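ALDH21) (Physcomitrella patens subsp. patens, PDB 5MZ5) oxidises succinic semialdehyde to succinate with NADP(+) as coenzyme, as a plant member of the aldehyde dehydrogenase family. Local coordinates at residues 312-316 / 317-321; 407-410 / 411-414; 363-366 / 367-371; 58-61 / 62-65. All blocks are in the same frame, centred on the assembly; numbering follows the deposited sequence.

Interaction 1: 312-316 / 317-321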
loop_
_atom_site.group_PDB
_atom_site.type_symbol
_atom_site.label_atom_id
_atom_site.label_comp_id
_atom_site.label_asym_id
_atom_site.label_seq_id
_atom_site.Cartn_x
_atom_site.Cartn_y
_atom_site.Cartn_z
ATOM N N GLY A 312 21.032 29.182 1.627
ATOM C CA GLY A 312 22.453 29.491 1.602
ATOM C C GLY A 312 23.160 29.718 2.922
ATOM O O GLY A 312 24.382 29.561 2.978
ATOM N N PHE A 313 22.437 30.125 3.981
ATOM C CA PHE A 313 23.086 30.520 5.235
ATOM C C PHE A 313 22.488 29.998 6.555
ATOM O O PHE A 313 23.057 30.312 7.610
ATOM C CB PHE A 313 23.167 32.057 5.295
ATOM C CG PHE A 313 23.835 32.642 4.072
ATOM C CD1 PHE A 313 25.220 32.597 3.927
ATOM C CD2 PHE A 313 23.075 33.159 3.027
ATOM C CE1 PHE A 313 25.832 33.078 2.773
ATOM C CE2 PHE A 313 23.689 33.620 1.863
ATOM C CZ PHE A 313 25.064 33.616 1.759
ATOM N N TYR A 314 21.394 29.208 6.528
ATOM C CA TYR A 314 20.844 28.623 7.767
ATOM C C TYR A 314 21.871 27.584 8.263
ATOM O O TYR A 314 22.566 26.972 7.433
ATOM C CB TYR A 314 19.454 27.984 7.529
ATOM C CG TYR A 314 19.466 26.478 7.300
ATOM C CD1 TYR A 314 20.063 25.923 6.164
ATOM C CD2 TYR A 314 18.883 25.612 8.219
ATOM C CE1 TYR A 314 20.141 24.540 5.991
ATOM C CE2 TYR A 314 18.917 24.229 8.033
ATOM C CZ TYR A 314 19.543 23.697 6.915
ATOM O OH TYR A 314 19.559 22.333 6.733
ATOM N N GLN A 315 22.009 27.429 9.602
ATOM C CA GLN A 315 23.001 26.546 10.250
ATOM C C GLN A 315 24.442 26.954 9.857
ATOM O O GLN A 315 25.389 26.194 10.059
ATOM C CB GLN A 315 22.717 25.042 9.957
ATOM C CG GLN A 315 22.362 24.204 11.193
ATOM C CD GLN A 315 21.012 24.521 11.827
ATOM O OE1 GLN A 315 20.874 24.566 13.047
ATOM N NE2 GLN A 315 19.971 24.708 11.030
ATOM N N GLY A 316 24.574 28.155 9.293
ATOM C CA GLY A 316 25.830 28.711 8.800
ATOM C C GLY A 316 26.433 27.921 7.660
ATOM O O GLY A 316 27.655 27.849 7.554
ATOM N N GLY A 317 25.577 27.303 6.839
ATOM C CA GLY A 317 25.996 26.439 5.747
ATOM C C GLY A 317 26.553 25.095 6.190
ATOM O O GLY A 317 26.992 24.310 5.344
ATOM N N GLN A 318 26.538 24.805 7.521
ATOM C CA GLN A 318 27.016 23.534 8.105
ATOM C C GLN A 318 25.865 22.515 8.098
ATOM O O GLN A 318 25.368 22.060 9.139
ATOM C CB GLN A 318 27.608 23.744 9.512
ATOM C CG GLN A 318 28.867 24.632 9.522
ATOM C CD GLN A 318 29.526 24.710 10.885
ATOM O OE1 GLN A 318 30.719 24.394 11.063
ATOM N NE2 GLN A 318 28.773 25.154 11.877
ATOM N N SER A 319 25.420 22.200 6.879
ATOM C CA SER A 319 24.312 21.309 6.602
ATOM C C SER A 319 24.604 20.584 5.308
ATOM O O SER A 319 25.147 21.169 4.374
ATOM C CB SER A 319 23.016 22.107 6.476
ATOM O OG SER A 319 21.954 21.313 5.980
ATOM N N CYS A 320 24.230 19.308 5.259
ATOM C CA CYS A 320 24.410 18.441 4.100
ATOM C C CYS A 320 23.496 18.861 2.940
ATOM O O CYS A 320 23.761 18.472 1.811
ATOM C CB CYS A 320 24.209 16.977 4.491
ATOM S SG CYS A 320 25.342 16.387 5.786
ATOM N N ILE A 321 22.453 19.705 3.218
ATOM C CA ILE A 321 21.531 20.240 2.201
ATOM C C ILE A 321 21.627 21.785 2.088
ATOM O O ILE A 321 20.734 22.418 1.532
ATOM C CB ILE A 321 20.068 19.739 2.338
ATOM C CG1 ILE A 321 19.464 20.060 3.742
ATOM C CG2 ILE A 321 19.993 18.255 1.970
ATOM C CD1 ILE A 321 17.953 19.609 3.968
#

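Interaction 2: 407-410 / 411-414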
loop_
_atom_site.group_PDB
_atom_site.type_symbol
_atom_site.label_atom_id
_atom_site.label_comp_id
_atom_site.label_asym_id
_atom_site.label_seq_id
_atom_site.Cartn_x
_atom_site.Cartn_y
_atom_site.Cartn_z
ATOM N N GLU A 407 37.110 23.917 -11.643
ATOM C CA GLU A 407 38.342 23.390 -11.051
ATOM C C GLU A 407 38.544 23.831 -9.579
ATOM O O GLU A 407 39.236 23.124 -8.836
ATOM C CB GLU A 407 39.585 23.687 -11.925
ATOM C CG GLU A 407 39.793 25.150 -12.306
ATOM C CD GLU A 407 39.098 25.663 -13.558
ATOM O OE1 GLU A 407 39.481 26.763 -14.021
ATOM O OE2 GLU A 407 38.175 24.988 -14.074
ATOM N N ALA A 408 37.928 24.965 -9.152
ATOM C CA ALA A 408 38.029 25.444 -7.760
ATOM C C ALA A 408 37.329 24.502 -6.775
ATOM O O ALA A 408 36.236 23.994 -7.070
ATOM C CB ALA A 408 37.465 26.847 -7.633
ATOM N N ASN A 409 37.973 24.262 -5.606
ATOM C CA ASN A 409 37.458 23.399 -4.532
ATOM C C ASN A 409 36.087 23.832 -4.031
ATOM O O ASN A 409 35.268 22.970 -3.701
ATOM C CB ASN A 409 38.425 23.327 -3.364
ATOM C CG ASN A 409 39.594 22.418 -3.596
ATOM O OD1 ASN A 409 39.451 21.275 -4.034
ATOM N ND2 ASN A 409 40.782 22.894 -3.267
ATOM N N ALA A 410 35.838 25.164 -3.990
ATOM C CA ALA A 410 34.566 25.753 -3.563
ATOM C C ALA A 410 33.422 25.296 -4.487
ATOM O O ALA A 410 32.301 25.152 -4.016
ATOM C CB ALA A 410 34.665 27.272 -3.545
ATOM N N ARG A 411 33.719 25.011 -5.771
ATOM C CA ARG A 411 32.727 24.549 -6.739
ATOM C C ARG A 411 32.593 23.011 -6.783
ATOM O O ARG A 411 31.479 22.489 -6.820
ATOM C CB ARG A 411 33.011 25.155 -8.139
ATOM C CG ARG A 411 32.124 24.646 -9.298
ATOM C CD ARG A 411 30.612 24.760 -9.058
ATOM N NE ARG A 411 29.835 24.200 -10.169
ATOM C CZ ARG A 411 29.551 22.908 -10.328
ATOM N NH1 ARG A 411 29.946 22.019 -9.429
ATOM N NH2 ARG A 411 28.865 22.500 -11.385
ATOM N N LYS A 412 33.722 22.304 -6.763
ATOM C CA LYS A 412 33.823 20.849 -6.860
ATOM C C LYS A 412 33.397 20.104 -5.581
ATOM O O LYS A 412 32.758 19.047 -5.664
ATOM C CB LYS A 412 35.268 20.497 -7.273
ATOM C CG LYS A 412 35.600 19.017 -7.469
ATOM C CD LYS A 412 36.965 18.799 -8.165
ATOM C CE LYS A 412 38.164 19.544 -7.586
ATOM N NZ LYS A 412 38.562 19.047 -6.239
ATOM N N GLU A 413 33.765 20.638 -4.406
ATOM C CA GLU A 413 33.520 19.975 -3.124
ATOM C C GLU A 413 32.474 20.666 -2.265
ATOM O O GLU A 413 32.134 21.827 -2.498
ATOM C CB GLU A 413 34.838 19.883 -2.309
ATOM C CG GLU A 413 36.066 19.395 -3.059
ATOM C CD GLU A 413 36.020 17.977 -3.593
ATOM O OE1 GLU A 413 35.273 17.138 -3.038
ATOM O OE2 GLU A 413 36.755 17.700 -4.567
ATOM N N GLU A 414 32.021 19.951 -1.223
ATOM C CA GLU A 414 31.105 20.446 -0.209
ATOM C C GLU A 414 31.891 21.444 0.642
ATOM O O GLU A 414 32.907 21.081 1.238
ATOM C CB GLU A 414 30.605 19.275 0.662
ATOM C CG GLU A 414 29.666 19.701 1.790
ATOM C CD GLU A 414 29.030 18.538 2.521
ATOM O OE1 GLU A 414 29.781 17.638 2.949
ATOM O OE2 GLU A 414 27.787 18.523 2.676
#

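Interaction 3: 363-366 / 367-371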
loop_
_atom_site.group_PDB
_atom_site.type_symbol
_atom_site.label_atom_id
_atom_site.label_comp_id
_atom_site.label_asym_id
_atom_site.label_seq_id
_atom_site.Cartn_x
_atom_site.Cartn_y
_atom_site.Cartn_z
ATOM N N ILE A 363 32.215 25.143 13.564
ATOM C CA ILE A 363 32.471 24.138 14.604
ATOM C C ILE A 363 33.870 24.283 15.241
ATOM O O ILE A 363 34.033 23.980 16.425
ATOM C CB ILE A 363 32.174 22.697 14.104
ATOM C CG1 ILE A 363 31.968 21.699 15.283
ATOM C CG2 ILE A 363 33.230 22.196 13.089
ATOM C CD1 ILE A 363 30.724 21.936 16.185
ATOM N N SER A 364 34.844 24.789 14.472
ATOM C CA SER A 364 36.216 25.022 14.920
ATOM C C SER A 364 36.870 26.110 14.076
ATOM O O SER A 364 36.391 26.415 12.978
ATOM C CB SER A 364 37.036 23.729 14.842
ATOM O OG SER A 364 37.258 23.323 13.500
ATOM N N GLU A 365 37.985 26.671 14.585
ATOM C CA GLU A 365 38.775 27.682 13.890
ATOM C C GLU A 365 39.414 27.070 12.624
ATOM O O GLU A 365 39.505 27.745 11.600
ATOM C CB GLU A 365 39.827 28.282 14.834
ATOM C CG GLU A 365 40.482 29.547 14.300
ATOM C CD GLU A 365 41.352 30.327 15.270
ATOM O OE1 GLU A 365 42.477 30.701 14.873
ATOM O OE2 GLU A 365 40.898 30.605 16.403
ATOM N N SER A 366 39.812 25.780 12.710
ATOM C CA SER A 366 40.383 24.990 11.617
ATOM C C SER A 366 39.349 24.828 10.472
ATOM O O SER A 366 39.706 24.962 9.293
ATOM C CB SER A 366 40.861 23.636 12.146
ATOM O OG SER A 366 40.908 22.626 11.152
ATOM N N ALA A 367 38.069 24.587 10.829
ATOM C CA ALA A 367 36.970 24.479 9.861
ATOM C C ALA A 367 36.829 25.834 9.135
ATOM O O ALA A 367 36.799 25.864 7.903
ATOM C CB ALA A 367 35.663 24.095 10.567
ATOM N N ALA A 368 36.827 26.951 9.906
ATOM C CA ALA A 368 36.748 28.330 9.395
ATOM C C ALA A 368 37.934 28.674 8.466
ATOM O O ALA A 368 37.704 29.240 7.397
ATOM C CB ALA A 368 36.683 29.318 10.550
ATOM N N LYS A 369 39.184 28.293 8.857
ATOM C CA LYS A 369 40.405 28.509 8.064
ATOM C C LYS A 369 40.317 27.797 6.712
ATOM O O LYS A 369 40.713 28.379 5.704
ATOM C CB LYS A 369 41.669 28.058 8.827
ATOM C CG LYS A 369 42.114 28.995 9.937
ATOM C CD LYS A 369 43.317 28.412 10.664
ATOM C CE LYS A 369 43.732 29.227 11.865
ATOM N NZ LYS A 369 44.990 28.716 12.480
ATOM N N GLY A 370 39.775 26.570 6.714
ATOM C CA GLY A 370 39.557 25.753 5.523
ATOM C C GLY A 370 38.616 26.422 4.538
ATOM O O GLY A 370 38.904 26.466 3.340
ATOM N N ILE A 371 37.492 26.975 5.047
ATOM C CA ILE A 371 36.483 27.702 4.252
ATOM C C ILE A 371 37.119 28.977 3.650
ATOM O O ILE A 371 36.998 29.219 2.451
ATOM C CB ILE A 371 35.204 27.991 5.088
ATOM C CG1 ILE A 371 34.470 26.683 5.441
ATOM C CG2 ILE A 371 34.275 28.963 4.350
ATOM C CD1 ILE A 371 33.674 26.712 6.776
#

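Interaction 4: 58-61 / 62-65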
loop_
_atom_site.group_PDB
_atom_site.type_symbol
_atom_site.label_atom_id
_atom_site.label_comp_id
_atom_site.label_asym_id
_atom_site.label_seq_id
_atom_site.Cartn_x
_atom_site.Cartn_y
_atom_site.Cartn_z
ATOM N N VAL A 58 34.240 18.855 26.471
ATOM C CA VAL A 58 33.267 19.394 25.526
ATOM C C VAL A 58 33.262 20.907 25.690
ATOM O O VAL A 58 32.940 21.428 26.768
ATOM C CB VAL A 58 31.850 18.772 25.594
ATOM C CG1 VAL A 58 30.928 19.388 24.529
ATOM C CG2 VAL A 58 31.912 17.253 25.439
ATOM N N THR A 59 33.640 21.605 24.617
ATOM C CA THR A 59 33.741 23.058 24.656
ATOM C C THR A 59 32.514 23.792 24.164
ATOM O O THR A 59 31.778 23.317 23.300
ATOM C CB THR A 59 34.992 23.575 23.918
ATOM O OG1 THR A 59 34.849 23.399 22.503
ATOM C CG2 THR A 59 36.305 22.971 24.446
ATOM N N ASN A 60 32.334 25.000 24.714
ATOM C CA ASN A 60 31.341 25.962 24.286
ATOM C C ASN A 60 31.959 26.459 22.967
ATOM O O ASN A 60 33.105 26.904 22.955
ATOM C CB ASN A 60 31.217 27.074 25.332
ATOM C CG ASN A 60 30.249 28.185 24.986
ATOM O OD1 ASN A 60 30.211 28.707 23.863
ATOM N ND2 ASN A 60 29.509 28.632 25.978
ATOM N N LYS A 61 31.253 26.286 21.852
ATOM C CA LYS A 61 31.804 26.610 20.529
ATOM C C LYS A 61 31.928 28.111 20.261
ATOM O O LYS A 61 32.637 28.504 19.316
ATOM C CB LYS A 61 31.040 25.878 19.402
ATOM C CG LYS A 61 31.112 24.354 19.526
ATOM C CD LYS A 61 32.545 23.776 19.669
ATOM C CE LYS A 61 32.577 22.258 19.743
ATOM N NZ LYS A 61 31.858 21.722 20.947
ATOM N N TYR A 62 31.319 28.942 21.124
ATOM C CA TYR A 62 31.444 30.393 21.024
ATOM C C TYR A 62 32.614 30.915 21.873
ATOM O O TYR A 62 33.462 31.635 21.352
ATOM C CB TYR A 62 30.141 31.105 21.425
ATOM C CG TYR A 62 30.255 32.620 21.379
ATOM C CD1 TYR A 62 30.586 33.281 20.194
ATOM C CD2 TYR A 62 30.026 33.396 22.517
ATOM C CE1 TYR A 62 30.705 34.671 20.147
ATOM C CE2 TYR A 62 30.124 34.792 22.476
ATOM C CZ TYR A 62 30.454 35.425 21.285
ATOM O OH TYR A 62 30.542 36.799 21.217
ATOM N N THR A 63 32.636 30.570 23.183
ATOM C CA THR A 63 33.634 31.049 24.151
ATOM C C THR A 63 34.916 30.228 24.189
ATOM O O THR A 63 35.924 30.734 24.679
ATOM C CB THR A 63 33.018 31.128 25.568
ATOM O OG1 THR A 63 32.799 29.805 26.080
ATOM C CG2 THR A 63 31.717 31.931 25.619
ATOM N N ASN A 64 34.858 28.948 23.741
ATOM C CA ASN A 64 35.944 27.954 23.763
ATOM C C ASN A 64 36.196 27.386 25.176
ATOM O O ASN A 64 37.114 26.590 25.358
ATOM C CB ASN A 64 37.230 28.444 23.108
ATOM C CG ASN A 64 37.060 28.748 21.659
ATOM O OD1 ASN A 64 36.453 27.981 20.915
ATOM N ND2 ASN A 64 37.577 29.888 21.230
ATOM N N ASP A 65 35.327 27.735 26.153
ATOM C CA ASP A 65 35.401 27.226 27.527
ATOM C C ASP A 65 34.999 25.761 27.546
ATOM O O ASP A 65 34.066 25.363 26.831
ATOM C CB ASP A 65 34.400 27.966 28.446
ATOM C CG ASP A 65 34.710 29.408 28.812
ATOM O OD1 ASP A 65 35.882 29.706 29.117
ATOM O OD2 ASP A 65 33.758 30.214 28.895
HETATM O O HOH W 1 35.700 25.460 20.851
HETATM O O HOH W 2 34.010 31.182 18.699
#

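Interaction 1: 312-316 / 317-321
Tyr314 reaches across the turn with its hydroxyl and meets Ser319: Tyr314 OH and Ser319 OG form a 2.7 Å hydrogen bond. The two residues lie in the loop that leaves helix 301-313 of the aldehyde dehydrogenase fold. This loop carries three residues of the succinate site, Tyr314, Ser319 and Cys320, and Cys320 also contacts NADP(+) when it binds. Ser319 OG stands opposite the backbone N about CA-CB (chi1 170°), which presents it to the phenol end. There it is gripped twice, because the backbone N of Ile321 also donates to Ser319 OG at 3.2 Å. This closes an ST turn around Cys320. Ile321 CG1 lies 3.8 Å from Tyr314 OH and adds an apolar neighbour to the phenol oxygen. One face of the Tyr314 ring is covered by Gln315 CB, which sits over the ring centre.

Behind these side chains the backbone makes two overlapping beta turns. Gly317 N donates to Tyr314 O at 3.1 Å, and Gln318 N donates to Gln315 O at 3.1 Å. Gln315, Gly316 and Gly317 all have positive phi, so this is a tight turn of left-handed backbone, a shape that glycine adopts easily.

Outside partners hold the two glutamines. Gln315 OE1 bonds to Lys128, and the Gln318 side chain touches the NADP(+)-site residue Trp188 while bonding to Ile363 N. At the root of the Gln318 side chain, CB rests 3.4 Å from Gln315 O.

Interaction 2: 407-410 / 411-414
Asn409 OD1 meets Lys412 NZ on the short helix 409-412, the two side chains running alongside each other. This helix lies in the crossover of a beta-alpha-beta unit, between the parallel strands 395-402 and 419-425.

Backbone bonds build the single turn. Ala408 stands at the N-cap position, and its O accepts from both Lys412 N at 3.0 Å and Arg411 N at 3.0 Å. Glu413 N closes the turn on Asn409 O at 2.9 Å, and Glu413 is where the chain leaves helical shape.

Charged and polar side chains gather along one side. The Lys412 chain bends at CG-CD (chi3 50°) and again at CD-CE (chi4 68°), which curls NZ back beside the helix. There NZ donates to Asn409 OD1 at 3.3 Å and makes a salt bridge with Glu413 OE2 at 2.8 Å, using the anti lone pair of that oxygen. The other end of the Asn409 amide, ND2, bonds to Glu377 of helix 365-380. A leucine in place of Asn409 would probably leave Glu377 without this N-H and take the amide oxygen from Lys412 NZ. Arg411 turns elsewhere, and its guanidinium forms a salt bridge with Glu434.

Packing against helix 365-380 sets Ala410 on Ala378, and both Asn409 and Glu413 on Trp374. Glu414, an NADP(+)-site residue, follows the turn. Within the turn, Glu413 CB sits 3.4 Å from Asn409 O.

Interaction 3: 363-366 / 367-371
Lys369 lies one turn after Glu365 near the start of helix 365-380, and its side chain can be followed back along that residue. CB sits 3.5 Å from Glu365 O. CG comes closer to the same oxygen, at 3.3 Å, because it stands beside the backbone N (chi1 -75°). The chain is extended from there. CD runs past Glu365 O, and CE meets the carboxylate, 3.6 Å from Glu365 OE1. NZ at the tip is 4.0 Å from Glu365 OE1, a long salt bridge. The lysine chain passes slantwise to the glutamate.

The backbone beneath is regular helix, with Lys369 N bonded to Glu365 O at 2.8 Å. Ser364 is the N-cap: its OG accepts from Ala367 N at 3.1 Å. Ala367 CB also packs on Ile363 CG2, and the Ile363 side chain touches Trp188 of the NADP(+) site.

Glu365 OE1 has a second, weak and long ion pair with Arg391, on the short strand 391-392. Glu365 and Lys369 are both exposed. Their ion pair is therefore probably a weak surface interaction, while the serine cap offers an oxygen to an N-H in the first turn, where no carbonyl from an earlier helical turn is available.

Interaction 4: 58-61 / 62-65
Asn60 reaches forward with OD1 to the N-H groups of Tyr62 and Thr63 at the bend of a beta-hairpin, which joins the antiparallel strands 55-59 and 66-71. This is the tight part. With Asn60 CG opposite its own backbone N (chi1 178°), OD1 accepts from Tyr62 N at 3.0 Å, an Asx turn, and from Thr63 N at 3.1 Å. The Tyr62 donor lies in the amide plane and the Thr63 donor above it. The Asn60 backbone is held as well: its N donates to Asp65 O at 2.8 Å, and its O accepts from Asn64 N. With an alanine here, the N-H groups of Tyr62 and Thr63 would probably lose their shared acceptor and the bend could shift. Beside Asn60, Thr63 and Asp65 add an ST turn: Asp65 N donates to Thr63 OG1 at 3.3 Å, and Thr63 OG1 donates to Asp65 OD2 at 3.0 Å.

The buried Lys61 side chain bends so that NZ reaches Thr59 O, and also Glu125 O and Arg216 O.

The other side is looser and wetter. Asn64 is exposed. One water donates to Lys61 O and to Tyr62 O. Another joins Thr59 OG1 to Asn64, donating to Asn64 OD1 at 2.6 Å.

From the N terminus the order is interaction 4, interaction 1, interaction 3, interaction 2. All four are local and follow in series; none nests in or crosses another. Interaction 4 closes the hairpin loop between strands 55-59 and 66-71. Interaction 1 turns the chain from helix 301-313 toward strand 323-329. Interaction 3 starts helix 365-380, and interaction 2 forms the short helix before strand 419-425. In space they make a chain of touches. Lys61 CD packs on Ile363 O, joining interactions 4 and 3. Residues 317-321 touch interaction 3 through Gln318 and interaction 2 through Cys320 CA, which packs against Glu414 OE2. Interactions 2 and 4 lie farthest apart, with centres about 30 Å from each other.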